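Local atomic coordinates of WZI (Escherichia coli, PDB entry 2YNK), a protein that acts as an outer-membrane lectin, a carbohydrate-binding beta-barrel that takes part in assembling the group 1 capsule, probably by holding capsular polysaccharide at the cell surface. Residues A[310-315]-A[323-328]; A[275-280]-A[287-292]; A[10-15]-A[154-159]; A[367-372]-A[389-394]. All blocks are in the same frame, centred on the assembly; numbering follows the deposited sequence.

Contact 1 of 4, residues A[310-315]-A[323-328]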
loop_
_atom_site.group_PDB
_atom_site.type_symbol
_atom_site.label_atom_id
_atom_site.label_comp_id
_atom_site.label_asym_id
_atom_site.label_seq_id
_atom_site.Cartn_x
_atom_site.Cartn_y
_atom_site.Cartn_z
ATOM N N GLY A 310 8.923 -11.560 -3.595
ATOM C CA GLY A 310 9.179 -11.535 -5.022
ATOM C C GLY A 310 7.891 -11.746 -5.786
ATOM O O GLY A 310 6.936 -12.323 -5.263
ATOM N N GLY A 311 7.862 -11.265 -7.025
ATOM C CA GLY A 311 6.702 -11.445 -7.891
ATOM C C GLY A 311 6.931 -11.127 -9.362
ATOM O O GLY A 311 7.964 -10.575 -9.763
ATOM N N ILE A 312 5.943 -11.483 -10.167
ATOM C CA ILE A 312 5.987 -11.263 -11.598
ATOM C C ILE A 312 4.607 -10.761 -11.997
ATOM O O ILE A 312 3.598 -11.276 -11.508
ATOM C CB ILE A 312 6.362 -12.570 -12.333
ATOM C CG1 ILE A 312 6.515 -12.336 -13.832
ATOM C CG2 ILE A 312 5.337 -13.663 -12.067
ATOM C CD1 ILE A 312 6.820 -13.602 -14.602
ATOM N N GLU A 313 4.560 -9.744 -12.857
ATOM C CA GLU A 313 3.286 -9.144 -13.272
ATOM C C GLU A 313 3.230 -8.948 -14.780
ATOM O O GLU A 313 4.257 -8.746 -15.430
ATOM C CB GLU A 313 3.048 -7.803 -12.567
ATOM C CG GLU A 313 4.229 -6.843 -12.612
ATOM C CD GLU A 313 3.918 -5.473 -12.030
ATOM O OE1 GLU A 313 2.923 -4.847 -12.460
ATOM O OE2 GLU A 313 4.678 -5.019 -11.142
ATOM N N GLY A 314 2.014 -9.020 -15.322
ATOM C CA GLY A 314 1.763 -8.768 -16.733
ATOM C C GLY A 314 0.532 -7.906 -16.932
ATOM O O GLY A 314 -0.344 -7.845 -16.066
ATOM N N HIS A 315 0.473 -7.243 -18.084
ATOM C CA HIS A 315 -0.573 -6.272 -18.382
ATOM C C HIS A 315 -0.857 -6.301 -19.862
ATOM O O HIS A 315 0.022 -6.038 -20.668
ATOM C CB HIS A 315 -0.115 -4.885 -17.959
ATOM C CG HIS A 315 0.284 -4.790 -16.505
ATOM N ND1 HIS A 315 -0.602 -4.553 -15.528
ATOM C CD2 HIS A 315 1.524 -4.909 -15.888
ATOM C CE1 HIS A 315 0.033 -4.517 -14.345
ATOM N NE2 HIS A 315 1.332 -4.736 -14.565
ATOM N N VAL A 323 -6.266 -6.411 -19.275
ATOM C CA VAL A 323 -6.085 -7.540 -18.381
ATOM C C VAL A 323 -4.841 -7.342 -17.536
ATOM O O VAL A 323 -3.764 -7.098 -18.071
ATOM C CB VAL A 323 -6.002 -8.867 -19.150
ATOM C CG1 VAL A 323 -5.648 -10.013 -18.212
ATOM C CG2 VAL A 323 -7.328 -9.149 -19.828
ATOM N N ASN A 324 -5.022 -7.444 -16.210
ATOM C CA ASN A 324 -3.948 -7.304 -15.211
ATOM C C ASN A 324 -3.760 -8.614 -14.482
ATOM O O ASN A 324 -4.739 -9.219 -14.058
ATOM C CB ASN A 324 -4.333 -6.279 -14.153
ATOM C CG ASN A 324 -4.115 -4.861 -14.591
ATOM O OD1 ASN A 324 -2.986 -4.397 -14.666
ATOM N ND2 ASN A 324 -5.205 -4.140 -14.826
ATOM N N TRP A 325 -2.520 -9.047 -14.302
ATOM C CA TRP A 325 -2.266 -10.222 -13.483
ATOM C C TRP A 325 -0.953 -10.144 -12.775
ATOM O O TRP A 325 -0.014 -9.513 -13.260
ATOM C CB TRP A 325 -2.339 -11.494 -14.317
ATOM C CG TRP A 325 -1.206 -11.638 -15.301
ATOM C CD1 TRP A 325 -1.183 -11.248 -16.638
ATOM C CD2 TRP A 325 0.120 -12.216 -15.054
ATOM N NE1 TRP A 325 0.025 -11.538 -17.210
ATOM C CE2 TRP A 325 0.852 -12.114 -16.322
ATOM C CE3 TRP A 325 0.749 -12.781 -13.957
ATOM C CZ2 TRP A 325 2.154 -12.566 -16.455
ATOM C CZ3 TRP A 325 2.064 -13.234 -14.105
ATOM C CH2 TRP A 325 2.746 -13.130 -15.326
ATOM N N TYR A 326 -0.882 -10.778 -11.609
ATOM C CA TYR A 326 0.383 -10.904 -10.903
ATOM C C TYR A 326 0.485 -12.253 -10.202
ATOM O O TYR A 326 -0.523 -12.881 -9.884
ATOM C CB TYR A 326 0.598 -9.734 -9.926
ATOM C CG TYR A 326 -0.338 -9.708 -8.738
ATOM C CD1 TYR A 326 -0.268 -10.688 -7.750
ATOM C CD2 TYR A 326 -1.271 -8.695 -8.577
ATOM C CE1 TYR A 326 -1.112 -10.675 -6.660
ATOM C CE2 TYR A 326 -2.120 -8.675 -7.485
ATOM C CZ TYR A 326 -2.035 -9.673 -6.529
ATOM O OH TYR A 326 -2.876 -9.681 -5.434
ATOM N N LEU A 327 1.715 -12.700 -9.993
ATOM C CA LEU A 327 1.987 -13.882 -9.190
ATOM C C LEU A 327 3.075 -13.471 -8.212
ATOM O O LEU A 327 4.125 -12.980 -8.629
ATOM C CB LEU A 327 2.431 -15.053 -10.064
ATOM C CG LEU A 327 2.522 -16.417 -9.368
ATOM C CD1 LEU A 327 1.233 -16.738 -8.623
ATOM C CD2 LEU A 327 2.848 -17.536 -10.353
ATOM N N GLU A 328 2.815 -13.649 -6.917
ATOM C CA GLU A 328 3.643 -13.039 -5.888
ATOM C C GLU A 328 3.885 -13.989 -4.701
ATOM O O GLU A 328 2.947 -14.621 -4.207
ATOM C CB GLU A 328 2.965 -11.742 -5.424
ATOM C CG GLU A 328 3.850 -10.826 -4.589
ATOM C CD GLU A 328 3.249 -9.450 -4.362
ATOM O OE1 GLU A 328 2.664 -8.881 -5.309
ATOM O OE2 GLU A 328 3.370 -8.919 -3.235
#

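Contact 2 of 4, residues A[275-280]-A[287-292]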
loop_
_atom_site.group_PDB
_atom_site.type_symbol
_atom_site.label_atom_id
_atom_site.label_comp_id
_atom_site.label_asym_id
_atom_site.label_seq_id
_atom_site.Cartn_x
_atom_site.Cartn_y
_atom_site.Cartn_z
ATOM N N PHE A 275 13.229 -3.760 -5.839
ATOM C CA PHE A 275 13.450 -3.461 -7.254
ATOM C C PHE A 275 12.223 -3.843 -8.076
ATOM O O PHE A 275 11.410 -4.670 -7.652
ATOM C CB PHE A 275 14.682 -4.209 -7.791
ATOM C CG PHE A 275 14.402 -5.641 -8.153
ATOM C CD1 PHE A 275 13.940 -5.972 -9.424
ATOM C CD2 PHE A 275 14.563 -6.652 -7.212
ATOM C CE1 PHE A 275 13.656 -7.287 -9.749
ATOM C CE2 PHE A 275 14.284 -7.970 -7.533
ATOM C CZ PHE A 275 13.830 -8.290 -8.800
ATOM N N LYS A 276 12.099 -3.224 -9.245
ATOM C CA LYS A 276 11.150 -3.652 -10.266
ATOM C C LYS A 276 11.844 -3.543 -11.636
ATOM O O LYS A 276 12.446 -2.509 -11.949
ATOM C CB LYS A 276 9.857 -2.813 -10.221
ATOM C CG LYS A 276 8.790 -3.290 -11.205
ATOM C CD LYS A 276 7.506 -2.471 -11.204
ATOM C CE LYS A 276 6.607 -2.868 -12.380
ATOM N NZ LYS A 276 5.169 -2.465 -12.266
ATOM N N PHE A 277 11.762 -4.610 -12.434
ATOM C CA PHE A 277 12.417 -4.667 -13.738
ATOM C C PHE A 277 11.409 -4.856 -14.868
ATOM O O PHE A 277 10.815 -5.919 -14.996
ATOM C CB PHE A 277 13.439 -5.805 -13.765
ATOM C CG PHE A 277 14.288 -5.822 -15.006
ATOM C CD1 PHE A 277 15.400 -4.997 -15.114
ATOM C CD2 PHE A 277 13.980 -6.659 -16.067
ATOM C CE1 PHE A 277 16.187 -5.009 -16.257
ATOM C CE2 PHE A 277 14.763 -6.676 -17.208
ATOM C CZ PHE A 277 15.868 -5.851 -17.303
ATOM N N LYS A 278 11.228 -3.824 -15.688
ATOM C CA LYS A 278 10.278 -3.868 -16.810
ATOM C C LYS A 278 10.928 -4.532 -18.014
ATOM O O LYS A 278 12.090 -4.269 -18.309
ATOM C CB LYS A 278 9.819 -2.456 -17.191
ATOM C CG LYS A 278 9.001 -1.752 -16.116
ATOM C CD LYS A 278 8.949 -0.239 -16.312
ATOM C CE LYS A 278 9.108 0.499 -14.986
ATOM N NZ LYS A 278 10.421 0.242 -14.309
ATOM N N LEU A 279 10.179 -5.391 -18.705
ATOM C CA LEU A 279 10.691 -6.092 -19.886
ATOM C C LEU A 279 10.300 -5.420 -21.207
ATOM O O LEU A 279 10.924 -5.672 -22.233
ATOM C CB LEU A 279 10.235 -7.562 -19.894
ATOM C CG LEU A 279 11.005 -8.526 -18.979
ATOM C CD1 LEU A 279 10.395 -9.923 -19.007
ATOM C CD2 LEU A 279 12.474 -8.584 -19.369
ATOM N N GLU A 280 9.282 -4.567 -21.183
ATOM C CA GLU A 280 8.792 -3.940 -22.409
ATOM C C GLU A 280 9.884 -3.190 -23.174
ATOM O O GLU A 280 9.990 -3.345 -24.392
ATOM C CB GLU A 280 7.617 -3.005 -22.114
ATOM C CG GLU A 280 6.912 -2.462 -23.355
ATOM C CD GLU A 280 7.611 -1.263 -23.996
ATOM O OE1 GLU A 280 8.361 -0.547 -23.287
ATOM O OE2 GLU A 280 7.403 -1.030 -25.216
ATOM N N VAL A 287 5.423 -7.106 -19.324
ATOM C CA VAL A 287 5.619 -7.990 -18.202
ATOM C C VAL A 287 6.731 -7.381 -17.368
ATOM O O VAL A 287 7.656 -6.778 -17.917
ATOM C CB VAL A 287 6.045 -9.394 -18.677
ATOM C CG1 VAL A 287 6.426 -10.280 -17.497
ATOM C CG2 VAL A 287 4.937 -10.037 -19.494
ATOM N N SER A 288 6.632 -7.509 -16.051
ATOM C CA SER A 288 7.698 -7.067 -15.169
ATOM C C SER A 288 7.890 -8.079 -14.075
ATOM O O SER A 288 7.011 -8.892 -13.812
ATOM C CB SER A 288 7.366 -5.721 -14.538
ATOM O OG SER A 288 6.975 -4.774 -15.509
ATOM N N PHE A 289 9.046 -8.032 -13.439
ATOM C CA PHE A 289 9.228 -8.774 -12.214
ATOM C C PHE A 289 9.854 -7.872 -11.161
ATOM O O PHE A 289 10.592 -6.933 -11.486
ATOM C CB PHE A 289 10.002 -10.082 -12.437
ATOM C CG PHE A 289 11.428 -9.907 -12.884
ATOM C CD1 PHE A 289 11.739 -9.760 -14.232
ATOM C CD2 PHE A 289 12.469 -9.953 -11.963
ATOM C CE1 PHE A 289 13.062 -9.627 -14.651
ATOM C CE2 PHE A 289 13.794 -9.826 -12.372
ATOM C CZ PHE A 289 14.094 -9.660 -13.718
ATOM N N TYR A 290 9.508 -8.149 -9.905
ATOM C CA TYR A 290 9.894 -7.308 -8.788
ATOM C C TYR A 290 10.257 -8.130 -7.550
ATOM O O TYR A 290 9.885 -9.295 -7.427
ATOM C CB TYR A 290 8.762 -6.339 -8.465
ATOM C CG TYR A 290 7.413 -7.002 -8.252
ATOM C CD1 TYR A 290 7.076 -7.554 -7.012
ATOM C CD2 TYR A 290 6.476 -7.073 -9.280
ATOM C CE1 TYR A 290 5.855 -8.164 -6.810
ATOM C CE2 TYR A 290 5.245 -7.682 -9.084
ATOM C CZ TYR A 290 4.939 -8.224 -7.840
ATOM O OH TYR A 290 3.723 -8.831 -7.618
ATOM N N GLY A 291 10.981 -7.493 -6.633
ATOM C CA GLY A 291 11.419 -8.126 -5.388
ATOM C C GLY A 291 11.684 -7.126 -4.274
ATOM O O GLY A 291 11.956 -5.952 -4.528
ATOM N N GLN A 292 11.597 -7.596 -3.035
ATOM C CA GLN A 292 11.836 -6.751 -1.872
ATOM C C GLN A 292 12.467 -7.578 -0.766
ATOM O O GLN A 292 12.035 -8.707 -0.504
ATOM C CB GLN A 292 10.518 -6.134 -1.386
ATOM C CG GLN A 292 10.651 -5.228 -0.167
ATOM C CD GLN A 292 9.354 -4.520 0.183
ATOM O OE1 GLN A 292 8.326 -5.162 0.409
ATOM N NE2 GLN A 292 9.397 -3.189 0.228
HETATM O O HOH W 1 7.285 -4.019 -18.668
#

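Contact 3 of 4, residues A[10-15]-A[154-159]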
loop_
_atom_site.group_PDB
_atom_site.type_symbol
_atom_site.label_atom_id
_atom_site.label_comp_id
_atom_site.label_asym_id
_atom_site.label_seq_id
_atom_site.Cartn_x
_atom_site.Cartn_y
_atom_site.Cartn_z
ATOM N N LEU A 10 -6.872 2.896 -9.266
ATOM C CA LEU A 10 -5.891 3.821 -9.852
ATOM C C LEU A 10 -4.549 3.139 -10.101
ATOM O O LEU A 10 -3.978 3.241 -11.198
ATOM C CB LEU A 10 -5.667 5.038 -8.942
ATOM C CG LEU A 10 -4.815 6.162 -9.548
ATOM C CD1 LEU A 10 -5.550 6.776 -10.736
ATOM C CD2 LEU A 10 -4.468 7.235 -8.522
ATOM N N ARG A 11 -4.055 2.461 -9.066
ATOM C CA ARG A 11 -2.750 1.820 -9.108
ATOM C C ARG A 11 -2.661 0.810 -10.230
ATOM O O ARG A 11 -1.659 0.762 -10.920
ATOM C CB ARG A 11 -2.416 1.120 -7.773
ATOM C CG ARG A 11 -1.173 0.251 -7.887
ATOM C CD ARG A 11 -0.519 -0.138 -6.579
ATOM N NE ARG A 11 0.705 -0.868 -6.899
ATOM C CZ ARG A 11 1.267 -1.822 -6.164
ATOM N NH1 ARG A 11 0.747 -2.195 -5.003
ATOM N NH2 ARG A 11 2.374 -2.415 -6.605
ATOM N N ASN A 12 -3.686 -0.016 -10.391
ATOM C CA ASN A 12 -3.657 -1.058 -11.414
ATOM C C ASN A 12 -3.686 -0.440 -12.836
ATOM O O ASN A 12 -2.996 -0.907 -13.744
ATOM C CB ASN A 12 -4.808 -2.051 -11.213
ATOM C CG ASN A 12 -4.722 -2.799 -9.881
ATOM O OD1 ASN A 12 -5.640 -2.730 -9.063
ATOM N ND2 ASN A 12 -3.619 -3.506 -9.656
ATOM N N ASP A 13 -4.473 0.623 -13.001
ATOM C CA ASP A 13 -4.529 1.375 -14.241
ATOM C C ASP A 13 -3.184 2.060 -14.565
ATOM O O ASP A 13 -2.711 2.003 -15.701
ATOM C CB ASP A 13 -5.686 2.390 -14.199
ATOM C CG ASP A 13 -7.040 1.761 -14.546
ATOM O OD1 ASP A 13 -7.146 0.520 -14.518
ATOM O OD2 ASP A 13 -8.004 2.496 -14.858
ATOM N N LEU A 14 -2.564 2.690 -13.572
ATOM C CA LEU A 14 -1.243 3.288 -13.765
ATOM C C LEU A 14 -0.203 2.216 -14.068
ATOM O O LEU A 14 0.639 2.397 -14.947
ATOM C CB LEU A 14 -0.801 4.079 -12.526
ATOM C CG LEU A 14 -1.502 5.405 -12.223
ATOM C CD1 LEU A 14 -0.840 6.069 -11.025
ATOM C CD2 LEU A 14 -1.470 6.326 -13.432
ATOM N N ALA A 15 -0.261 1.104 -13.336
ATOM C CA ALA A 15 0.715 0.022 -13.496
ATOM C C ALA A 15 0.610 -0.619 -14.878
ATOM O O ALA A 15 1.609 -1.050 -15.456
ATOM C CB ALA A 15 0.528 -1.030 -12.408
ATOM N N PRO A 154 7.111 -2.484 -4.388
ATOM C CA PRO A 154 6.448 -2.852 -5.626
ATOM C C PRO A 154 5.438 -3.979 -5.497
ATOM O O PRO A 154 4.799 -4.347 -6.488
ATOM C CB PRO A 154 7.611 -3.305 -6.499
ATOM C CG PRO A 154 8.561 -3.916 -5.528
ATOM C CD PRO A 154 8.382 -3.208 -4.217
ATOM N N GLY A 155 5.278 -4.515 -4.295
ATOM C CA GLY A 155 4.390 -5.642 -4.094
ATOM C C GLY A 155 2.947 -5.229 -4.213
ATOM O O GLY A 155 2.611 -4.063 -3.995
ATOM N N TYR A 156 2.103 -6.200 -4.564
ATOM C CA TYR A 156 0.663 -6.000 -4.647
ATOM C C TYR A 156 -0.062 -6.576 -3.435
ATOM O O TYR A 156 -1.133 -6.102 -3.061
ATOM C CB TYR A 156 0.117 -6.615 -5.938
ATOM C CG TYR A 156 0.420 -5.780 -7.164
ATOM C CD1 TYR A 156 -0.314 -4.640 -7.442
ATOM C CD2 TYR A 156 1.458 -6.117 -8.025
ATOM C CE1 TYR A 156 -0.041 -3.861 -8.557
ATOM C CE2 TYR A 156 1.738 -5.350 -9.143
ATOM C CZ TYR A 156 0.981 -4.221 -9.408
ATOM O OH TYR A 156 1.253 -3.437 -10.499
ATOM N N GLU A 157 0.528 -7.595 -2.824
ATOM C CA GLU A 157 -0.112 -8.296 -1.711
ATOM C C GLU A 157 0.288 -7.713 -0.347
ATOM O O GLU A 157 -0.424 -7.883 0.642
ATOM C CB GLU A 157 0.236 -9.779 -1.768
ATOM C CG GLU A 157 -0.934 -10.677 -1.392
ATOM C CD GLU A 157 -1.908 -10.861 -2.535
ATOM O OE1 GLU A 157 -1.445 -10.993 -3.686
ATOM O OE2 GLU A 157 -3.130 -10.880 -2.283
ATOM N N GLY A 158 1.420 -7.016 -0.316
ATOM C CA GLY A 158 1.972 -6.475 0.915
ATOM C C GLY A 158 3.244 -5.678 0.692
ATOM O O GLY A 158 3.891 -5.791 -0.354
ATOM N N SER A 159 3.564 -4.831 1.660
ATOM C CA SER A 159 4.913 -4.329 1.841
ATOM C C SER A 159 5.510 -5.012 3.062
ATOM O O SER A 159 4.851 -5.147 4.079
ATOM C CB SER A 159 4.912 -2.828 2.075
ATOM O OG SER A 159 6.161 -2.428 2.626
HETATM O O HOH W 2 2.020 -1.251 -9.370
#

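Contact 4 of 4, residues A[367-372]-A[389-394]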
loop_
_atom_site.group_PDB
_atom_site.type_symbol
_atom_site.label_atom_id
_atom_site.label_comp_id
_atom_site.label_asym_id
_atom_site.label_seq_id
_atom_site.Cartn_x
_atom_site.Cartn_y
_atom_site.Cartn_z
ATOM N N GLY A 367 5.335 -15.842 8.272
ATOM C CA GLY A 367 4.367 -16.294 7.285
ATOM C C GLY A 367 4.971 -16.612 5.930
ATOM O O GLY A 367 5.940 -15.990 5.511
ATOM N N GLN A 368 4.382 -17.587 5.247
ATOM C CA GLN A 368 4.728 -17.909 3.863
ATOM C C GLN A 368 3.476 -17.742 3.000
ATOM O O GLN A 368 2.390 -18.182 3.390
ATOM C CB GLN A 368 5.235 -19.340 3.767
ATOM C CG GLN A 368 6.326 -19.660 4.764
ATOM C CD GLN A 368 6.766 -21.096 4.678
ATOM O OE1 GLN A 368 7.188 -21.562 3.623
ATOM N NE2 GLN A 368 6.677 -21.808 5.789
ATOM N N LEU A 369 3.626 -17.116 1.833
ATOM C CA LEU A 369 2.479 -16.769 0.995
ATOM C C LEU A 369 2.806 -16.781 -0.499
ATOM O O LEU A 369 3.807 -16.217 -0.930
ATOM C CB LEU A 369 1.946 -15.398 1.404
ATOM C CG LEU A 369 0.765 -14.787 0.646
ATOM C CD1 LEU A 369 -0.191 -14.152 1.639
ATOM C CD2 LEU A 369 1.221 -13.752 -0.376
ATOM N N VAL A 370 1.960 -17.468 -1.258
ATOM C CA VAL A 370 1.953 -17.417 -2.700
ATOM C C VAL A 370 0.551 -16.983 -3.101
ATOM O O VAL A 370 -0.433 -17.528 -2.603
ATOM C CB VAL A 370 2.241 -18.793 -3.315
ATOM C CG1 VAL A 370 2.357 -18.679 -4.831
ATOM C CG2 VAL A 370 3.513 -19.379 -2.723
ATOM N N ALA A 371 0.452 -15.996 -3.982
ATOM C CA ALA A 371 -0.855 -15.507 -4.417
ATOM C C ALA A 371 -0.824 -15.085 -5.870
ATOM O O ALA A 371 0.142 -14.474 -6.334
ATOM C CB ALA A 371 -1.305 -14.350 -3.554
ATOM N N GLY A 372 -1.882 -15.437 -6.585
ATOM C CA GLY A 372 -2.043 -15.029 -7.966
ATOM C C GLY A 372 -3.333 -14.255 -8.056
ATOM O O GLY A 372 -4.281 -14.542 -7.317
ATOM N N VAL A 389 -4.912 -17.982 -3.293
ATOM C CA VAL A 389 -3.869 -17.759 -2.307
ATOM C C VAL A 389 -3.657 -18.978 -1.404
ATOM O O VAL A 389 -4.605 -19.633 -0.996
ATOM C CB VAL A 389 -4.179 -16.496 -1.472
ATOM C CG1 VAL A 389 -5.667 -16.383 -1.208
ATOM C CG2 VAL A 389 -3.411 -16.498 -0.163
ATOM N N TYR A 390 -2.389 -19.275 -1.138
ATOM C CA TYR A 390 -1.969 -20.277 -0.169
ATOM C C TYR A 390 -1.111 -19.552 0.854
ATOM O O TYR A 390 -0.204 -18.813 0.471
ATOM C CB TYR A 390 -1.149 -21.384 -0.841
ATOM C CG TYR A 390 -0.436 -22.314 0.129
ATOM C CD1 TYR A 390 0.761 -21.932 0.747
ATOM C CD2 TYR A 390 -0.958 -23.564 0.435
ATOM C CE1 TYR A 390 1.408 -22.768 1.640
ATOM C CE2 TYR A 390 -0.315 -24.409 1.326
ATOM C CZ TYR A 390 0.868 -24.006 1.922
ATOM O OH TYR A 390 1.513 -24.843 2.806
ATOM N N ALA A 391 -1.378 -19.780 2.147
ATOM C CA ALA A 391 -0.700 -19.038 3.215
ATOM C C ALA A 391 -0.584 -19.810 4.537
ATOM O O ALA A 391 -1.590 -20.145 5.159
ATOM C CB ALA A 391 -1.414 -17.712 3.441
ATOM N N LYS A 392 0.647 -20.091 4.956
ATOM C CA LYS A 392 0.917 -20.571 6.309
ATOM C C LYS A 392 1.195 -19.350 7.161
ATOM O O LYS A 392 2.092 -18.577 6.839
ATOM C CB LYS A 392 2.140 -21.485 6.349
ATOM C CG LYS A 392 1.967 -22.805 5.623
ATOM C CD LYS A 392 3.144 -23.747 5.878
ATOM C CE LYS A 392 2.999 -24.555 7.172
ATOM N NZ LYS A 392 3.154 -23.756 8.420
ATOM N N VAL A 393 0.446 -19.178 8.246
ATOM C CA VAL A 393 0.522 -17.965 9.050
ATOM C C VAL A 393 0.720 -18.260 10.548
ATOM O O VAL A 393 0.229 -19.271 11.067
ATOM C CB VAL A 393 -0.739 -17.105 8.849
ATOM C CG1 VAL A 393 -0.850 -16.669 7.398
ATOM C CG2 VAL A 393 -1.996 -17.854 9.259
ATOM N N ASN A 394 1.448 -17.364 11.218
ATOM C CA ASN A 394 1.669 -17.395 12.673
ATOM C C ASN A 394 1.935 -18.791 13.284
ATOM O O ASN A 394 1.262 -19.213 14.231
ATOM C CB ASN A 394 0.517 -16.676 13.394
ATOM C CG ASN A 394 0.879 -16.262 14.817
ATOM O OD1 ASN A 394 1.972 -16.563 15.306
ATOM N ND2 ASN A 394 -0.043 -15.580 15.494
#

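Contact 1 of 4, residues A[310-315]-A[323-328]
H315 and N324 sit opposite each other in a non-hydrogen-bonded pair, and here the side chains supply a polar link between the strands. With CG beside the backbone N (chi1 -56°), the imidazole of H315 presents ND1 to OD1 of N324 at 2.5 Å. The bond is bent; OD1 lies near the ring plane, while the amide itself is turned 80° against the ring. H315 NE2 makes a straighter, in-plane bond of 2.6 Å to OE1 of E313, on that oxygen's anti lone pair. E313 has further partners, K276 in a salt bridge and the hydroxyl of Y156. E313, H315 and N324 line the inner face of the hairpin 306-317/322-331 within a closed antiparallel barrel, with helix 8-19 packed against H315 and N324. The alternate residues turn to the outer surface, where W325 carries the contact. Its CG stands between backbone N and carbonyl carbon (chi1 69°), and the indole leans over the neighbouring strand: G314 CA makes a CH-pi contact 3.7 Å from the centroid of the W325 five-membered ring. Farther along, CG2 of I312 touches CZ3 of W325 at 3.9 Å and CB of L327 at 3.8 Å, while NE1 of W325 finds its acceptor in H316. The backbone ladder binds I312 to L327 and G314 to W325, two hydrogen bonds in each pair.

Contact 2 of 4, residues A[275-280]-A[287-292]
F277 holds CG anti to its backbone N (chi1 -172°), whereas in F289 across the strand boundary CG stands between N and the carbonyl carbon (chi1 65°). The two side chains lie alongside each other, pointing the same way. The strands, 268-278 and 287-295, are antiparallel neighbours in the barrel wall, and F275, F277 and F289 form an aromatic cluster on its outer face, as suits a surface turned to lipid. F277 CB lies over the face of the F289 ring, offset toward the rim and 4.1 Å from its centroid, and F277 CD2 reaches F289 CE1 at 3.4 Å. F275, two residues before F277, meets F289 with its CE1 3.7 Å from F289 CE2, the ring planes 77° apart. The F275 ring also covers the backbone of G291, whose N stands 3.5 Å above the plane toward the rim, and receives a CH-pi contact from Y290 CA.

The inner face is polar. K276, extended to its end, passes S288 with CE against CB and carries NZ to D19 as well as E313; D19 also bonds OG of S288. The hydroxyl of Y290 goes to E328. Where the strand 268-278 ends, the ladder closes with L279 N bonded to V287 O at 3.0 Å, and a water donates to that same V287 O at 2.9 Å while accepting from E280 N at 3.3 Å.

Contact 3 of 4, residues A[10-15]-A[154-159]
R11 and A15, one turn apart on helix 8-19, look onto P154, G155 and Y156 of an irregular loop, and since the backbones stay well separated (9.4 Å between CA of N12 and CA of Y156) the span is bridged by side chains. Both elements lie in the interior of the beta-barrel, and the centre of the contact is about 7 Å from that of the chain; it joins the N-terminal helix to a loop that itself packs on Y290 at the inner side of the wall.

R11 runs extended from CG to NE and ends in a guanidinium lying flat on the Y156 ring, the planes 10° apart and the centres 3.9 Å from each other. The stack is offset: NH2 of R11 stands 3.4 Å above the Y156 ring, over its centre, while CZ lies toward the rim at CE1, which gives an off-centre cation-pi contact. In its own plane the guanidinium grips one atom end-on, with NH1 2.8 Å and NH2 3.1 Å from G155 O. Both donors come from the same face of that carbonyl, NH1 only tilted from its plane and NH2 well above it; a weak bond from NH2 to P154 O adds to the grip. These in-plane bonds fix the rotation of the group and so help keep its face on the ring, and the two carbonyls would ease the burial of its charge. The Y156 hydroxyl, beside CB of A15 and within the reach of E313, lies 2.6 Å from a water, and R11 NE donates to that water at 2.8 Å.

Contact 4 of 4, residues A[367-372]-A[389-394]
V389 opens the second strand opposite A371, in a non-hydrogen-bonded pair where V389 CB packs on A371 CB at 4.1 Å. Its CG1 stands between backbone N and carbonyl carbon (chi1 37°) and CG2 anti to the N; CG2 comes to 4.4 Å from CD1 of L369, a loose apolar contact. Next, Y390 pairs with V370 through two nearly straight backbone bonds, Y390 N to V370 O at 3.0 Å and V370 N to Y390 O at 3.1 Å. Y390 points to the other face of the sheet with V370, and its ring touches T409 and K411 on strand 408-422. A391 returns to the face of V389, and its methyl meets the same L369 branch, CB to CD1 at 4.2 Å; L369, A371, V389 and A391 thus share a modest apolar layer, with E157 of the interior loop lying against L369 and A371. K392 follows, gripped through Q368 N to K392 O at 3.0 Å and by a weak return bond from K392 N to Q368 O. On the face with V370 and Y390 the Q368 and K392 side chains run side by side in the same direction, the amide NE2 of Q368 against CD of K392 at 4.0 Å, before the lysine bends at its last two torsions. V393 is the last strand residue, level with G367, and at N394 the chain leaves the strand, its side-chain amide bonding F404 and Q398. Alternating hydrogen-bonded and non-hydrogen-bonded pairs characterise 368-377/383-393 as an antiparallel hairpin, and this hairpin is part of the closed barrel wall.

Contacts 1, 2 and 4 are neighbouring-strand pairs in the barrel wall, whereas contact 3 lies in the buried interior and joins a helix to a loop without any strand. Strands 287-295 and 306-317 lie side by side, so contacts 1 and 2 share a sheet seam, S288 N bonding E313 O; contact 4 continues the wall on the far side of contact 1, A371 O accepting from E328 N. Contact 2 is the most superficial and its outer face the most aromatic; contact 4 relies on small apolar groups and backbone bonds. The inner polar residues of contact 1 reach contact 3, E328 bonding Y156 N and Y326 bonding E157, and so tie wall to interior.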